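Local coordinates for synaptic vesicle membrane protein VAT-1 homolog-like (Homo sapiens, PDB 4A27) that probably acts as an oxidoreductase of the quinone oxidoreductase branch of the zinc-containing alcohol dehydrogenase family, although its reaction is not established, at residues Gly295-Glu298 with Lys299-Leu303. Sequence-based numbering, arbitrary orientation.
Sequences GVVE and KLIGL
Lys299 runs back along the turn before it in the alpha-helix 290-305, its aliphatic chain lying beside the carbonyl of Gly295. Because its CG stands anti to the carbonyl carbon (chi1 -62°), the chain heads toward the N-terminal end of the helix, and CG comes within 3.5 Å of Gly295 O. That oxygen also accepts the backbone N-H of Lys299, with 3.1 Å between Lys299 N and Gly295 O. Tyr131 of helix 124-137 touches Lys299 and Val296 alike.

One residue further on, the same i to i+4 spacing sets Val296 beside Leu300, the two side chains pointing the same way. CG1 of Val296 meets CD1 of Leu300 at 3.8 Å, while the backbone hydrogen bond from Leu300 N to Val296 O is short at 2.8 Å and nearly straight (N-H...O 171°). Leu300 packs on Phe127 of helix 124-137 and Leu162 of helix 154-163, joining helix 290-305 to both.

The exposed Glu298 carries a chain extended beyond CG, and its part in the contact is mainly through the backbone: its carbonyl accepts the N-H of Gly302, with 3.0 Å from Gly302 N to Glu298 O. Val297 and Ile301 lie at an angle to each other, both against Met89 of strand 87-91. CG1 of Val297, anti to its own backbone nitrogen (chi1 168°), is carried toward the following turn, where it lies 3.9 Å from CD1 of Ile301.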
ATOM      1  N   GLY A 295      -2.373  18.639  -5.968  1.00 43.32           N
ATOM      2  CA  GLY A 295      -2.515  17.675  -7.055  1.00 45.31           C
ATOM      3  C   GLY A 295      -3.800  16.863  -6.992  1.00 45.10           C
ATOM      4  O   GLY A 295      -4.530  16.780  -7.974  1.00 45.35           O
ATOM      5  N   VAL A 296      -4.091  16.284  -5.823  1.00 36.35           N
ATOM      6  CA  VAL A 296      -5.368  15.584  -5.616  1.00 34.26           C
ATOM      7  C   VAL A 296      -6.577  16.479  -5.867  1.00 33.40           C
ATOM      8  O   VAL A 296      -7.482  16.115  -6.625  1.00 38.70           O
ATOM      9  CB  VAL A 296      -5.432  15.004  -4.186  1.00 35.01           C
ATOM     10  CG1 VAL A 296      -6.854  14.473  -3.829  1.00 28.90           C
ATOM     11  CG2 VAL A 296      -4.342  13.933  -4.050  1.00 36.56           C
ATOM     12  N   VAL A 297      -6.573  17.686  -5.312  1.00 41.15           N
ATOM     13  CA  VAL A 297      -7.727  18.606  -5.505  1.00 31.25           C
ATOM     14  C   VAL A 297      -7.944  18.980  -6.973  1.00 39.83           C
ATOM     15  O   VAL A 297      -9.080  19.071  -7.450  1.00 35.76           O
ATOM     16  CB  VAL A 297      -7.594  19.862  -4.682  1.00 35.80           C
ATOM     17  CG1 VAL A 297      -8.630  20.892  -5.121  1.00 32.39           C
ATOM     18  CG2 VAL A 297      -7.730  19.556  -3.180  1.00 33.12           C
ATOM     19  N   GLU A 298      -6.852  19.167  -7.697  1.00 35.41           N
ATOM     20  CA  GLU A 298      -6.955  19.500  -9.115  1.00 43.64           C
ATOM     21  C   GLU A 298      -7.596  18.377  -9.899  1.00 36.51           C
ATOM     22  O   GLU A 298      -8.507  18.612 -10.714  1.00 43.59           O
ATOM     23  CB  GLU A 298      -5.580  19.840  -9.704  1.00 45.43           C
ATOM     24  CG  GLU A 298      -5.042  21.183  -9.238  1.00 61.96           C
ATOM     25  CD  GLU A 298      -3.631  21.511  -9.802  1.00 77.76           C
ATOM     26  OE1 GLU A 298      -3.090  20.727 -10.617  1.00 69.83           O
ATOM     27  OE2 GLU A 298      -3.065  22.561  -9.431  1.00 70.56           O
ATOM     28  N   LYS A 299      -7.185  17.143  -9.625  1.00 43.92           N
ATOM     29  CA  LYS A 299      -7.858  16.006 -10.232  1.00 41.96           C
ATOM     30  C   LYS A 299      -9.329  15.895  -9.740  1.00 46.63           C
ATOM     31  O   LYS A 299     -10.217  15.639 -10.537  1.00 41.14           O
ATOM     32  CB  LYS A 299      -7.109  14.693  -9.949  1.00 47.02           C
ATOM     33  CG  LYS A 299      -5.678  14.628 -10.531  1.00 50.75           C
ATOM     34  CD  LYS A 299      -4.946  13.341 -10.023  1.00 64.79           C
ATOM     35  CE  LYS A 299      -3.411  13.436 -10.002  1.00 86.19           C
ATOM     36  NZ  LYS A 299      -2.810  12.786  -8.772  1.00 69.81           N
ATOM     37  N   LEU A 300      -9.600  16.059  -8.441  1.00 40.66           N
ATOM     38  CA  LEU A 300     -11.027  16.066  -7.972  1.00 35.45           C
ATOM     39  C   LEU A 300     -11.867  17.124  -8.737  1.00 39.21           C
ATOM     40  O   LEU A 300     -13.000  16.854  -9.137  1.00 41.87           O
ATOM     41  CB  LEU A 300     -11.133  16.281  -6.477  1.00 34.82           C
ATOM     42  CG  LEU A 300     -10.598  15.142  -5.616  1.00 30.48           C
ATOM     43  CD1 LEU A 300     -10.499  15.522  -4.171  1.00 39.65           C
ATOM     44  CD2 LEU A 300     -11.566  13.854  -5.768  1.00 36.75           C
ATOM     45  N   ILE A 301     -11.304  18.312  -8.980  1.00 41.42           N
ATOM     46  CA  ILE A 301     -12.066  19.378  -9.646  1.00 41.17           C
ATOM     47  C   ILE A 301     -12.308  19.033 -11.120  1.00 48.93           C
ATOM     48  O   ILE A 301     -13.397  19.322 -11.668  1.00 42.38           O
ATOM     49  CB  ILE A 301     -11.404  20.764  -9.478  1.00 46.11           C
ATOM     50  CG1 ILE A 301     -11.611  21.310  -8.068  1.00 54.87           C
ATOM     51  CG2 ILE A 301     -12.034  21.804 -10.417  1.00 49.21           C
ATOM     52  CD1 ILE A 301     -10.795  22.600  -7.829  1.00 53.11           C
ATOM     53  N   GLY A 302     -11.308  18.406 -11.751  1.00 45.87           N
ATOM     54  CA  GLY A 302     -11.462  17.881 -13.123  1.00 48.08           C
ATOM     55  C   GLY A 302     -12.613  16.889 -13.212  1.00 45.63           C
ATOM     56  O   GLY A 302     -13.462  17.033 -14.063  1.00 45.65           O
ATOM     57  N   LEU A 303     -12.686  15.942 -12.266  1.00 35.23           N
ATOM     58  CA  LEU A 303     -13.796  15.002 -12.197  1.00 40.84           C
ATOM     59  C   LEU A 303     -15.139  15.713 -11.948  1.00 43.83           C
ATOM     60  O   LEU A 303     -16.139  15.399 -12.615  1.00 47.30           O
ATOM     61  CB  LEU A 303     -13.551  13.929 -11.097  1.00 36.71           C
ATOM     62  CG  LEU A 303     -12.415  12.943 -11.391  1.00 44.45           C
ATOM     63  CD1 LEU A 303     -12.188  11.986 -10.198  1.00 36.05           C
ATOM     64  CD2 LEU A 303     -12.692  12.142 -12.679  1.00 40.39           C
TER